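Local coordinates for hypothetical protein AQ_328 (Aquifex aeolicus, PDB 1R4V) that is of unknown function but adopts an ancestral type of histone fold and may take part in protein heterodimerization, at residues Q69-N74 against L81-I86; D77-A82 against V119-G124; N96-E101 against K128-N133. All blocks are in the same frame, centred on the assembly; numbering follows the deposited sequence.

Contact 1: residues Q69-N74 against L81-I86; sequences QRARWN and LADLNI
R70 and D83 mark the closest approach of the two backbones, with their CA atoms 5.3 Å apart, where helix 67-73 passes the short 3-10 turn 81-83. The side chain of R70 does most of the bridging. It is extended from CG to NE and runs past the D83 carbonyl, with R70 CD 3.4 Å from D83 O. R70 NH1 then donates to D83 O at 2.9 Å, with an N-H...O angle of 154°. The acceptor lies near the guanidinium plane, at its edge. NH1 also bonds to Y65 O. R70 NH2 makes a weak bond to N85 OD1 at 2.9 Å, bent to 128°. The guanidinium and amide planes are 14° apart.

The D83 carboxylate faces the helix without pairing with the R70 guanidinium. Its OD2 lies 3.3 Å from A71 CB and accepts from A80 N. Its OD1 forms a salt bridge with R76. At the helix end, N74 ND2 donates to R70 O at 2.9 Å, from the opposite face of that carbonyl to N74 N.

An alanine in place of R70 would probably leave D83 O and Y65 O without their NH1 donor and would cost N85 OD1 its weak NH2 partner.

The R76-D83 pair is consistent with the arginine-aspartate clamp of histone folds. The R70 guanidinium and the D83 carboxylate thus have different partners, and R70 meets D83 through its carbonyl. Neutral oxygens hold the guanidinium: D83 O, Y65 O and, weakly, N85 OD1. The carboxylate has R76 and A80 N.

Contact 2: residues D77-A82 against V119-G124; sequences DFIALA and VEMNVG
I79 pairs with V123 in a short parallel bridge, CA atoms 4.7 Å apart. Two loops paired this way are characteristic of the histone fold. I79 N donates to N122 O at 2.8 Å, and G124 N returns a bond to I79 O at 2.9 Å. G124 is also the N-cap of helix 125-128.

The tight side is apolar. I79 and V119 reach toward each other tip to tip. The side chain of selenomethionine M121 crosses that of I79 obliquely. It is bent at chi3 (28°), and its CE sits 3.4 Å from F78 C. L84 and L127 also touch I79, which is buried.

The F78 and N122 side is looser. F78 CG stands between the backbone N and the carbonyl carbon (chi1 62°), and the ring leads away from the opposite strand. Its CD1 still comes within 3.8 Å of G124 CA. Here water fills in for direct bonds. One molecule donates to D77 O and accepts from N122 ND2. A second also donates to D77 O and accepts from N122 N.

On the packed side the closest touch between apolar side chains is I79 CD1 against V119 CG2, at 3.5 Å.

Contact 3: residues N96-E101 against K128-N133; sequences NFQKIE and KSEYRN
F97 and Q98, at the end of helix 88-98, meet N133 and R132 in the first turn of helix 131-149. The nearest CA atoms, those of Q98 and N133, are 6.5 Å apart.

Ring contacts come first. The CB of F97 points toward the other segment, and CG is anti to the backbone N (chi1 172°). F97 CE2 approaches R132 O at 3.5 Å. The F97 and N133 side chains cross at about a right angle, with N133 OD1 at the ring edge, near its plane, 3.8 Å from F97 CE2. M104, V106 and L140 also touch this buried ring.

Amide contacts follow. Q98 and N133 also cross at about a right angle, their amide planes 76° apart. N133 OD1 rests 3.4 Å from Q98 CG. Q98 OE1 and N133 ND2 come near each other, but the angle is too poor for a bond. N133 ND2 instead donates to E130 OE1 at 2.9 Å, nearly straight at 171°, meeting the oxygen from above the carboxylate plane. This bond holds the amide turned as it is.

R132 adds a second charged group. Its NE forms a salt bridge with D107, and its NH2 lies 4.0 Å from F97 CE2.

The joint sets the end of a short helix against the start of the longer helix 131-149, an arrangement consistent with the histone fold, in which a long central helix is flanked by shorter helices.

How the contacts relate
Following the chain from the N terminus, contact 1 opens on helix 67-73 and closes a short loop that holds strand 78-79. Contact 2 begins on that strand and shares L81 and A82 with contact 1. It closes a much longer loop, which contains helices 88-98 and 106-113. Contact 3 opens inside this loop and closes beyond it, so contacts 2 and 3 cross. Contacts 1 and 2 pack on each other, with A71 CB against the M121 methyl and L84 against I79. V123 touches Y131 and links contact 2 to contact 3. Contacts 1 and 3 do not touch. Together they tie helix 67-73, the paired strands, helix 88-98 and helix 131-149.

Contact 1: residues Q69-N74 against L81-I86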
loop_
_atom_site.group_PDB
_atom_site.type_symbol
_atom_site.label_atom_id
_atom_site.label_comp_id
_atom_site.label_asym_id
_atom_site.label_seq_id
_atom_site.Cartn_x
_atom_site.Cartn_y
_atom_site.Cartn_z
ATOM N N GLN A 69 15.033 13.192 -9.241
ATOM C CA GLN A 69 15.247 14.584 -9.589
ATOM C C GLN A 69 15.137 15.494 -8.391
ATOM O O GLN A 69 15.983 16.383 -8.233
ATOM C CB GLN A 69 14.253 15.055 -10.648
ATOM C CG GLN A 69 14.431 16.482 -11.009
ATOM C CD GLN A 69 15.718 16.742 -11.729
ATOM O OE1 GLN A 69 15.724 16.686 -12.951
ATOM N NE2 GLN A 69 16.785 17.083 -10.997
ATOM N N ARG A 70 14.104 15.288 -7.564
ATOM C CA ARG A 70 13.888 16.128 -6.401
ATOM C C ARG A 70 15.091 15.940 -5.471
ATOM O O ARG A 70 15.588 16.918 -4.921
ATOM C CB ARG A 70 12.585 15.780 -5.701
ATOM C CG ARG A 70 11.365 16.025 -6.558
ATOM C CD ARG A 70 10.062 15.808 -5.784
ATOM N NE ARG A 70 8.942 15.755 -6.716
ATOM C CZ ARG A 70 8.324 14.657 -7.113
ATOM N NH1 ARG A 70 8.649 13.437 -6.690
ATOM N NH2 ARG A 70 7.364 14.805 -7.996
ATOM N N ALA A 71 15.539 14.705 -5.292
ATOM C CA ALA A 71 16.691 14.425 -4.423
ATOM C C ALA A 71 17.934 15.156 -4.936
ATOM O O ALA A 71 18.614 15.832 -4.159
ATOM C CB ALA A 71 16.961 12.969 -4.321
ATOM N N ARG A 72 18.202 15.072 -6.241
ATOM C CA ARG A 72 19.358 15.770 -6.817
ATOM C C ARG A 72 19.278 17.269 -6.650
ATOM O O ARG A 72 20.298 17.903 -6.369
ATOM C CB ARG A 72 19.553 15.449 -8.292
ATOM C CG ARG A 72 19.951 14.014 -8.527
ATOM C CD ARG A 72 20.455 13.734 -9.924
ATOM N NE ARG A 72 19.475 14.055 -10.965
ATOM C CZ ARG A 72 18.527 13.228 -11.432
ATOM N NH1 ARG A 72 17.698 13.657 -12.382
ATOM N NH2 ARG A 72 18.396 11.985 -10.968
ATOM N N TRP A 73 18.094 17.861 -6.815
ATOM C CA TRP A 73 17.954 19.314 -6.662
ATOM C C TRP A 73 18.218 19.760 -5.239
ATOM O O TRP A 73 18.563 20.932 -5.016
ATOM C CB TRP A 73 16.579 19.843 -7.066
ATOM C CG TRP A 73 16.395 19.932 -8.539
ATOM C CD1 TRP A 73 17.339 20.182 -9.502
ATOM C CD2 TRP A 73 15.157 19.809 -9.227
ATOM N NE1 TRP A 73 16.757 20.194 -10.747
ATOM C CE2 TRP A 73 15.417 19.971 -10.608
ATOM C CE3 TRP A 73 13.844 19.580 -8.817
ATOM C CZ2 TRP A 73 14.411 19.900 -11.578
ATOM C CZ3 TRP A 73 12.842 19.521 -9.785
ATOM C CH2 TRP A 73 13.133 19.679 -11.133
ATOM N N ASN A 74 18.029 18.832 -4.297
ATOM C CA ASN A 74 18.336 19.036 -2.886
ATOM C C ASN A 74 19.768 18.698 -2.470
ATOM O O ASN A 74 20.109 18.813 -1.284
ATOM C CB ASN A 74 17.309 18.301 -2.014
ATOM C CG ASN A 74 15.999 19.079 -1.920
ATOM O OD1 ASN A 74 15.902 20.011 -1.129
ATOM N ND2 ASN A 74 15.010 18.729 -2.750
ATOM N N LEU A 81 11.959 10.984 2.186
ATOM C CA LEU A 81 10.498 11.060 2.181
ATOM C C LEU A 81 9.991 12.307 1.448
ATOM O O LEU A 81 9.024 12.198 0.681
ATOM C CB LEU A 81 9.944 11.030 3.610
ATOM C CG LEU A 81 8.422 11.091 3.778
ATOM C CD1 LEU A 81 7.808 9.877 3.140
ATOM C CD2 LEU A 81 8.020 11.156 5.247
ATOM N N ALA A 82 10.651 13.446 1.690
ATOM C CA ALA A 82 10.325 14.745 1.064
ATOM C C ALA A 82 10.395 14.726 -0.457
ATOM O O ALA A 82 9.807 15.595 -1.106
ATOM C CB ALA A 82 11.284 15.802 1.542
ATOM N N ASP A 83 11.139 13.768 -1.014
ATOM C CA ASP A 83 11.320 13.613 -2.459
ATOM C C ASP A 83 10.234 12.773 -3.128
ATOM O O ASP A 83 10.187 12.710 -4.333
ATOM C CB ASP A 83 12.659 12.930 -2.754
ATOM C CG ASP A 83 13.852 13.700 -2.203
ATOM O OD1 ASP A 83 13.816 14.964 -2.238
ATOM O OD2 ASP A 83 14.867 13.128 -1.733
ATOM N N LEU A 84 9.405 12.071 -2.372
ATOM C CA LEU A 84 8.392 11.195 -2.961
ATOM C C LEU A 84 7.198 11.970 -3.500
ATOM O O LEU A 84 6.951 13.123 -3.121
ATOM C CB LEU A 84 7.906 10.149 -1.977
ATOM C CG LEU A 84 8.936 9.142 -1.469
ATOM C CD1 LEU A 84 8.226 8.050 -0.690
ATOM C CD2 LEU A 84 9.765 8.519 -2.579
ATOM N N ASN A 85 6.470 11.307 -4.401
ATOM C CA ASN A 85 5.302 11.859 -5.054
ATOM C C ASN A 85 4.035 11.635 -4.204
ATOM O O ASN A 85 2.984 11.380 -4.771
ATOM C CB ASN A 85 5.192 11.221 -6.450
ATOM C CG ASN A 85 4.525 12.114 -7.470
ATOM O OD1 ASN A 85 4.923 13.258 -7.649
ATOM N ND2 ASN A 85 3.514 11.587 -8.158
ATOM N N ILE A 86 4.086 11.753 -2.869
ATOM C CA ILE A 86 2.917 11.581 -2.021
ATOM C C ILE A 86 2.059 12.867 -2.023
ATOM O O ILE A 86 2.594 13.942 -1.778
ATOM C CB ILE A 86 3.345 11.196 -0.583
ATOM C CG1 ILE A 86 4.072 9.841 -0.598
ATOM C CG2 ILE A 86 2.166 11.152 0.381
ATOM C CD1 ILE A 86 4.749 9.476 0.711
#

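Contact 2: residues D77-A82 against V119-G124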
loop_
_atom_site.group_PDB
_atom_site.type_symbol
_atom_site.label_atom_id
_atom_site.label_comp_id
_atom_site.label_asym_id
_atom_site.label_seq_id
_atom_site.Cartn_x
_atom_site.Cartn_y
_atom_site.Cartn_z
ATOM N N ASP A 77 22.260 12.394 -2.313
ATOM C CA ASP A 77 22.616 11.214 -3.068
ATOM C C ASP A 77 21.761 9.998 -2.671
ATOM O O ASP A 77 22.135 8.865 -2.921
ATOM C CB ASP A 77 24.109 10.949 -2.886
ATOM C CG ASP A 77 24.695 10.102 -4.009
ATOM O OD1 ASP A 77 23.985 9.865 -5.020
ATOM O OD2 ASP A 77 25.860 9.629 -3.970
ATOM N N PHE A 78 20.606 10.236 -2.060
ATOM C CA PHE A 78 19.674 9.216 -1.609
ATOM C C PHE A 78 18.274 9.835 -1.712
ATOM O O PHE A 78 18.124 11.052 -1.720
ATOM C CB PHE A 78 19.933 8.758 -0.160
ATOM C CG PHE A 78 19.791 9.856 0.836
ATOM C CD1 PHE A 78 18.550 10.136 1.407
ATOM C CD2 PHE A 78 20.878 10.650 1.160
ATOM C CE1 PHE A 78 18.404 11.174 2.279
ATOM C CE2 PHE A 78 20.735 11.685 2.044
ATOM C CZ PHE A 78 19.508 11.946 2.603
ATOM N N ILE A 79 17.252 8.997 -1.791
ATOM C CA ILE A 79 15.883 9.483 -1.770
ATOM C C ILE A 79 15.374 9.581 -0.346
ATOM O O ILE A 79 15.464 8.627 0.422
ATOM C CB ILE A 79 15.011 8.525 -2.573
ATOM C CG1 ILE A 79 15.509 8.526 -4.029
ATOM C CG2 ILE A 79 13.531 8.974 -2.493
ATOM C CD1 ILE A 79 15.138 7.295 -4.731
ATOM N N ALA A 80 14.834 10.744 -0.007
ATOM C CA ALA A 80 14.188 11.033 1.261
ATOM C C ALA A 80 12.674 11.043 1.069
ATOM O O ALA A 80 12.162 11.136 -0.049
ATOM C CB ALA A 80 14.603 12.380 1.779
ATOM N N LEU A 81 11.959 10.984 2.186
ATOM C CA LEU A 81 10.498 11.060 2.181
ATOM C C LEU A 81 9.991 12.307 1.448
ATOM O O LEU A 81 9.024 12.198 0.681
ATOM C CB LEU A 81 9.944 11.030 3.610
ATOM C CG LEU A 81 8.422 11.091 3.778
ATOM C CD1 LEU A 81 7.808 9.877 3.140
ATOM C CD2 LEU A 81 8.020 11.156 5.247
ATOM N N ALA A 82 10.651 13.446 1.690
ATOM C CA ALA A 82 10.325 14.745 1.064
ATOM C C ALA A 82 10.395 14.726 -0.457
ATOM O O ALA A 82 9.807 15.595 -1.106
ATOM C CB ALA A 82 11.284 15.802 1.542
ATOM N N VAL A 119 14.147 2.975 -9.060
ATOM C CA VAL A 119 15.122 4.062 -9.051
ATOM C C VAL A 119 16.473 3.389 -9.020
ATOM O O VAL A 119 16.579 2.223 -8.624
ATOM C CB VAL A 119 14.976 5.002 -7.834
ATOM C CG1 VAL A 119 13.680 5.782 -7.936
ATOM C CG2 VAL A 119 15.042 4.254 -6.505
ATOM N N GLU A 120 17.498 4.119 -9.437
ATOM C CA GLU A 120 18.880 3.638 -9.303
ATOM C C GLU A 120 19.514 4.147 -8.010
ATOM O O GLU A 120 20.373 3.490 -7.421
ATOM C CB GLU A 120 19.701 4.031 -10.538
ATOM C CG GLU A 120 19.340 3.191 -11.760
ATOM C CD GLU A 120 19.526 1.694 -11.514
ATOM O OE1 GLU A 120 20.554 1.323 -10.892
ATOM O OE2 GLU A 120 18.658 0.878 -11.924
HETATM N N MSE A 121 19.080 5.307 -7.533
HETATM C CA MSE A 121 19.654 5.858 -6.314
HETATM C C MSE A 121 19.289 5.097 -5.057
HETATM O O MSE A 121 18.250 4.466 -4.973
HETATM C CB MSE A 121 19.199 7.300 -6.101
HETATM C CG MSE A 121 19.711 8.263 -7.127
HETATM SE SE MSE A 121 19.053 10.109 -6.769
HETATM C CE MSE A 121 18.879 9.975 -5.032
ATOM N N ASN A 122 20.163 5.240 -4.072
ATOM C CA ASN A 122 19.994 4.771 -2.713
ATOM C C ASN A 122 18.707 5.332 -2.126
ATOM O O ASN A 122 18.395 6.489 -2.380
ATOM C CB ASN A 122 21.156 5.265 -1.854
ATOM C CG ASN A 122 21.128 4.669 -0.458
ATOM O OD1 ASN A 122 20.804 3.493 -0.303
ATOM N ND2 ASN A 122 21.458 5.471 0.559
ATOM N N VAL A 123 17.950 4.519 -1.393
ATOM C CA VAL A 123 16.803 5.018 -0.653
ATOM C C VAL A 123 17.328 5.218 0.758
ATOM O O VAL A 123 17.900 4.315 1.352
ATOM C CB VAL A 123 15.581 4.088 -0.678
ATOM C CG1 VAL A 123 14.469 4.687 0.182
ATOM C CG2 VAL A 123 15.112 3.864 -2.099
ATOM N N GLY A 124 17.163 6.411 1.314
ATOM C CA GLY A 124 17.692 6.660 2.646
ATOM C C GLY A 124 17.089 5.759 3.704
ATOM O O GLY A 124 15.907 5.394 3.627
HETATM O O HOH W 1 23.490 7.582 -0.372
HETATM O O HOH W 2 22.541 6.985 -4.728
#

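Contact 3: residues N96-E101 against K128-N133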
loop_
_atom_site.group_PDB
_atom_site.type_symbol
_atom_site.label_atom_id
_atom_site.label_comp_id
_atom_site.label_asym_id
_atom_site.label_seq_id
_atom_site.Cartn_x
_atom_site.Cartn_y
_atom_site.Cartn_z
ATOM N N ASN A 96 -4.075 8.461 9.174
ATOM C CA ASN A 96 -5.129 7.616 9.744
ATOM C C ASN A 96 -4.586 6.238 10.079
ATOM O O ASN A 96 -4.964 5.672 11.106
ATOM C CB ASN A 96 -6.343 7.414 8.831
ATOM C CG ASN A 96 -7.139 8.679 8.581
ATOM O OD1 ASN A 96 -7.023 9.677 9.295
ATOM N ND2 ASN A 96 -7.958 8.639 7.532
ATOM N N PHE A 97 -3.718 5.694 9.231
ATOM C CA PHE A 97 -3.108 4.397 9.502
ATOM C C PHE A 97 -2.284 4.393 10.791
ATOM O O PHE A 97 -2.344 3.426 11.565
ATOM C CB PHE A 97 -2.239 3.876 8.356
ATOM C CG PHE A 97 -1.459 2.639 8.722
ATOM C CD1 PHE A 97 -2.088 1.410 8.800
ATOM C CD2 PHE A 97 -0.103 2.711 9.022
ATOM C CE1 PHE A 97 -1.376 0.269 9.163
ATOM C CE2 PHE A 97 0.616 1.578 9.369
ATOM C CZ PHE A 97 -0.027 0.353 9.450
ATOM N N GLN A 98 -1.518 5.451 11.014
ATOM C CA GLN A 98 -0.655 5.540 12.187
ATOM C C GLN A 98 -1.451 5.568 13.493
ATOM O O GLN A 98 -0.926 5.182 14.531
ATOM C CB GLN A 98 0.287 6.747 12.080
ATOM C CG GLN A 98 1.305 6.575 10.952
ATOM C CD GLN A 98 1.998 7.864 10.494
ATOM O OE1 GLN A 98 3.173 7.825 10.130
ATOM N NE2 GLN A 98 1.285 8.985 10.492
ATOM N N LYS A 99 -2.708 5.999 13.458
ATOM C CA LYS A 99 -3.524 5.970 14.659
ATOM C C LYS A 99 -4.270 4.644 14.883
ATOM O O LYS A 99 -4.989 4.530 15.872
ATOM C CB LYS A 99 -4.393 7.230 14.798
ATOM C CG LYS A 99 -5.364 7.622 13.724
ATOM C CD LYS A 99 -5.685 9.116 13.846
ATOM C CE LYS A 99 -6.894 9.502 12.988
ATOM N NZ LYS A 99 -6.798 10.904 12.466
ATOM N N ILE A 100 -4.074 3.642 14.032
ATOM C CA ILE A 100 -4.680 2.319 14.219
ATOM C C ILE A 100 -3.834 1.475 15.175
ATOM O O ILE A 100 -2.630 1.325 14.981
ATOM C CB ILE A 100 -4.882 1.599 12.869
ATOM C CG1 ILE A 100 -5.938 2.349 12.056
ATOM C CG2 ILE A 100 -5.322 0.146 13.061
ATOM C CD1 ILE A 100 -6.010 1.920 10.638
ATOM N N GLU A 101 -4.475 0.909 16.197
ATOM C CA GLU A 101 -3.787 0.116 17.221
ATOM C C GLU A 101 -3.640 -1.354 16.829
ATOM O O GLU A 101 -2.594 -1.960 17.087
ATOM C CB GLU A 101 -4.495 0.257 18.576
ATOM C CG GLU A 101 -4.645 1.720 18.984
ATOM C CD GLU A 101 -4.625 1.981 20.484
ATOM O OE1 GLU A 101 -4.935 1.063 21.282
ATOM O OE2 GLU A 101 -4.291 3.132 20.864
ATOM N N LYS A 128 13.239 4.352 4.450
ATOM C CA LYS A 128 12.978 2.910 4.550
ATOM C C LYS A 128 12.181 2.598 5.797
ATOM O O LYS A 128 11.239 1.799 5.764
ATOM C CB LYS A 128 14.274 2.107 4.514
ATOM C CG LYS A 128 14.710 1.729 3.104
ATOM C CD LYS A 128 14.068 0.393 2.677
ATOM C CE LYS A 128 14.765 -0.818 3.303
ATOM N NZ LYS A 128 13.833 -1.985 3.555
ATOM N N SER A 129 12.535 3.253 6.895
ATOM C CA SER A 129 11.804 3.137 8.157
ATOM C C SER A 129 10.357 3.593 8.094
ATOM O O SER A 129 9.581 3.206 8.945
ATOM C CB SER A 129 12.495 3.949 9.249
ATOM O OG SER A 129 13.762 3.364 9.497
ATOM N N GLU A 130 9.987 4.421 7.118
ATOM C CA GLU A 130 8.596 4.858 6.934
ATOM C C GLU A 130 7.773 3.973 6.018
ATOM O O GLU A 130 6.606 4.270 5.817
ATOM C CB GLU A 130 8.534 6.278 6.341
ATOM C CG GLU A 130 8.836 7.387 7.332
ATOM C CD GLU A 130 7.900 7.376 8.539
ATOM O OE1 GLU A 130 6.655 7.364 8.348
ATOM O OE2 GLU A 130 8.424 7.376 9.686
ATOM N N TYR A 131 8.357 2.939 5.428
ATOM C CA TYR A 131 7.651 2.120 4.457
ATOM C C TYR A 131 6.418 1.469 5.048
ATOM O O TYR A 131 5.437 1.243 4.342
ATOM C CB TYR A 131 8.569 1.032 3.907
ATOM C CG TYR A 131 9.480 1.392 2.778
ATOM C CD1 TYR A 131 9.677 2.718 2.351
ATOM C CD2 TYR A 131 10.155 0.383 2.104
ATOM C CE1 TYR A 131 10.545 3.019 1.294
ATOM C CE2 TYR A 131 11.001 0.670 1.033
ATOM C CZ TYR A 131 11.186 1.977 0.630
ATOM O OH TYR A 131 12.042 2.185 -0.412
ATOM N N ARG A 132 6.454 1.113 6.330
ATOM C CA ARG A 132 5.261 0.510 6.928
ATOM C C ARG A 132 4.079 1.482 6.986
ATOM O O ARG A 132 2.935 1.097 6.765
ATOM C CB ARG A 132 5.590 -0.101 8.296
ATOM C CG ARG A 132 5.963 0.894 9.391
ATOM C CD ARG A 132 6.330 0.199 10.715
ATOM N NE ARG A 132 5.339 -0.836 11.000
ATOM C CZ ARG A 132 4.114 -0.593 11.450
ATOM N NH1 ARG A 132 3.305 -1.621 11.655
ATOM N NH2 ARG A 132 3.689 0.645 11.711
ATOM N N ASN A 133 4.350 2.758 7.256
ATOM C CA ASN A 133 3.312 3.780 7.282
ATOM C C ASN A 133 2.790 4.064 5.883
ATOM O O ASN A 133 1.603 4.222 5.701
ATOM C CB ASN A 133 3.802 5.041 7.965
ATOM C CG ASN A 133 4.117 4.772 9.424
ATOM O OD1 ASN A 133 3.404 4.013 10.095
ATOM N ND2 ASN A 133 5.210 5.350 9.902
#